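3,4-dihydroxy-2-butanone 4-phosphate synthase (Candida albicans, PDB 1TKS) catalyses the conversion of D-ribulose 5-phosphate to formate and 3,4-dihydroxy-2-butanone 4-phosphate in riboflavin biosynthesis. Local coordinates at the interface of chains A and B. Coordinates in Å, arbitrary orientation; residue numbers count along the deposited sequence, not the author numbering. Chains: chain A/B, 3,4-dihydroxy-2-butanone 4-phosphate synthase.

The interface of chains A and B. Residues chain A 172-175; chain B 44, 48, 101-103.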
ATOM      1  N   ASP A 172      -3.630 -16.061   6.639  1.00 12.78           N
ATOM      2  CA  ASP A 172      -2.216 -16.144   6.299  1.00 12.44           C
ATOM      3  C   ASP A 172      -1.691 -15.071   5.347  1.00 11.56           C
ATOM      4  O   ASP A 172      -0.523 -15.105   4.961  1.00 13.54           O
ATOM      5  CB  ASP A 172      -1.933 -17.514   5.693  1.00 12.76           C
ATOM      6  CG  ASP A 172      -3.011 -17.940   4.717  1.00 12.20           C
ATOM      7  OD1 ASP A 172      -3.598 -17.052   4.065  1.00 11.32           O
ATOM      8  OD2 ASP A 172      -3.261 -19.155   4.598  1.00 15.54           O
ATOM      9  N   GLY A 173      -2.551 -14.140   4.952  1.00  9.57           N
ATOM     10  CA  GLY A 173      -2.115 -13.080   4.057  1.00 10.10           C
ATOM     11  C   GLY A 173      -1.956 -13.479   2.601  1.00 10.35           C
ATOM     12  O   GLY A 173      -1.436 -12.704   1.794  1.00 10.72           O
ATOM     13  N   LEU A 174      -2.390 -14.684   2.255  1.00  9.43           N
ATOM     14  CA  LEU A 174      -2.289 -15.133   0.872  1.00  9.85           C
ATOM     15  C   LEU A 174      -3.449 -14.542   0.082  1.00 10.77           C
ATOM     16  O   LEU A 174      -4.548 -14.386   0.609  1.00 10.61           O
ATOM     17  CB  LEU A 174      -2.336 -16.659   0.799  1.00  9.49           C
ATOM     18  CG  LEU A 174      -1.288 -17.391   1.637  1.00  9.79           C
ATOM     19  CD1 LEU A 174      -1.433 -18.884   1.399  1.00 11.19           C
ATOM     20  CD2 LEU A 174       0.114 -16.924   1.275  1.00 11.20           C
ATOM     21  N   MET A 175      -3.192 -14.204  -1.176  1.00  9.32           N
ATOM     22  CA  MET A 175      -4.219 -13.633  -2.039  1.00 10.74           C
ATOM     23  C   MET A 175      -5.375 -14.614  -2.218  1.00 10.45           C
ATOM     24  O   MET A 175      -5.169 -15.824  -2.302  1.00 11.43           O
ATOM     25  CB  MET A 175      -3.617 -13.262  -3.397  1.00 11.18           C
ATOM     26  CG  MET A 175      -3.045 -11.846  -3.464  1.00 12.76           C
ATOM     27  SD  MET A 175      -1.766 -11.459  -2.247  1.00 13.48           S
ATOM     28  CE  MET A 175      -1.750  -9.645  -2.351  1.00 14.22           C
TER
ATOM     29  N   GLN B  44       7.829 -13.949   5.421  1.00  9.61           N
ATOM     30  CA  GLN B  44       6.540 -13.945   4.746  1.00  8.85           C
ATOM     31  C   GLN B  44       5.442 -13.773   5.790  1.00  9.57           C
ATOM     32  O   GLN B  44       4.552 -12.946   5.628  1.00  9.18           O
ATOM     33  CB  GLN B  44       6.333 -15.266   3.996  1.00 10.15           C
ATOM     34  CG  GLN B  44       5.098 -15.300   3.106  1.00 12.45           C
ATOM     35  CD  GLN B  44       3.817 -15.667   3.839  1.00 14.03           C
ATOM     36  OE1 GLN B  44       2.734 -15.646   3.254  1.00 16.27           O
ATOM     37  NE2 GLN B  44       3.934 -16.017   5.115  1.00 13.53           N
ATOM     38  N   ALA B  48       2.908 -10.657   6.324  1.00 10.23           N
ATOM     39  CA  ALA B  48       1.472 -10.881   6.274  1.00  9.82           C
ATOM     40  C   ALA B  48       0.842 -10.221   7.500  1.00  8.50           C
ATOM     41  O   ALA B  48      -0.251  -9.656   7.422  1.00  8.80           O
ATOM     42  CB  ALA B  48       1.159 -12.371   6.255  1.00  9.87           C
ATOM     43  N   ILE B 101       3.394  -8.174  -5.145  1.00 10.71           N
ATOM     44  CA  ILE B 101       2.552  -7.687  -4.051  1.00  8.95           C
ATOM     45  C   ILE B 101       2.268  -8.714  -2.940  1.00 10.33           C
ATOM     46  O   ILE B 101       1.841  -8.350  -1.841  1.00  9.38           O
ATOM     47  CB  ILE B 101       1.215  -7.143  -4.632  1.00  9.53           C
ATOM     48  CG1 ILE B 101       0.390  -6.450  -3.545  1.00  8.74           C
ATOM     49  CG2 ILE B 101       0.420  -8.276  -5.253  1.00 10.11           C
ATOM     50  CD1 ILE B 101       1.063  -5.238  -2.945  1.00  8.62           C
ATOM     51  N   SER B 102       2.512  -9.992  -3.212  1.00  8.19           N
ATOM     52  CA  SER B 102       2.264 -11.024  -2.205  1.00  8.04           C
ATOM     53  C   SER B 102       3.121 -10.788  -0.964  1.00  8.22           C
ATOM     54  O   SER B 102       4.151 -10.111  -1.027  1.00  8.17           O
ATOM     55  CB  SER B 102       2.567 -12.415  -2.766  1.00  8.48           C
ATOM     56  OG  SER B 102       3.963 -12.636  -2.879  1.00  9.25           O
ATOM     57  N   ALA B 103       2.694 -11.339   0.167  1.00  8.22           N
ATOM     58  CA  ALA B 103       3.456 -11.181   1.399  1.00  8.78           C
ATOM     59  C   ALA B 103       4.854 -11.760   1.180  1.00  8.91           C
ATOM     60  O   ALA B 103       5.851 -11.173   1.596  1.00  8.24           O
ATOM     61  CB  ALA B 103       2.750 -11.904   2.546  1.00  8.79           C
TER
HETATM   62  O   HOH W   1       0.491 -13.189  -0.091  1.00  9.09           O
HETATM   63  O   HOH W   2       1.475 -16.316   6.410  1.00 19.87           O
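A bend at chi2 (57°) turns A:Met175 toward B:Ile101, and one at chi2 (-84°) turns the amide of B:Gln44 toward A:Leu174 and a bridging water, in this part of the two-fold interface between two copies of this DHBP synthase family enzyme, probably its dimer contact. A loop of chain A, A:Asp172 to A:Met175, lies against helix 44-52 of chain B, the start of helix 103-114 and the loop residues B:Ile101 and B:Ser102 that lead into it. In this patch no N or O of one chain bonds directly to the other, and two waters make the polar links. B:Gln44 has its CG anti to the backbone N. Its NE2 holds water 2 at 2.8 Å along a nearly straight bond (164° at H), and the same water lies 2.7 Å from the backbone carbonyl O of A:Asp172. On the other branch of the amide, OE1 of B:Gln44 touches methyl CD2 of A:Leu174 at 3.5 Å, the two side chains crossing at about a right angle. B:Ala48 sets its CB methyl against the loop, 4.0 Å from CA of A:Gly173. Water 1 joins the backbone N of B:Ala103, at the first residue of its helix, to the carbonyl O of A:Gly173, which it meets at 2.7 Å. Farther along, the thioether of A:Met175 crosses B:Ile101 almost perpendicularly: its CE methyl packs 3.9 Å from branch CG2, while SD lies beside CA of B:Ser102. Within the loop, A:Leu174 N donates to carboxylate OD1 of A:Asp172 at 3.2 Å, arriving from above the carboxylate plane, which probably helps hold the loop in shape.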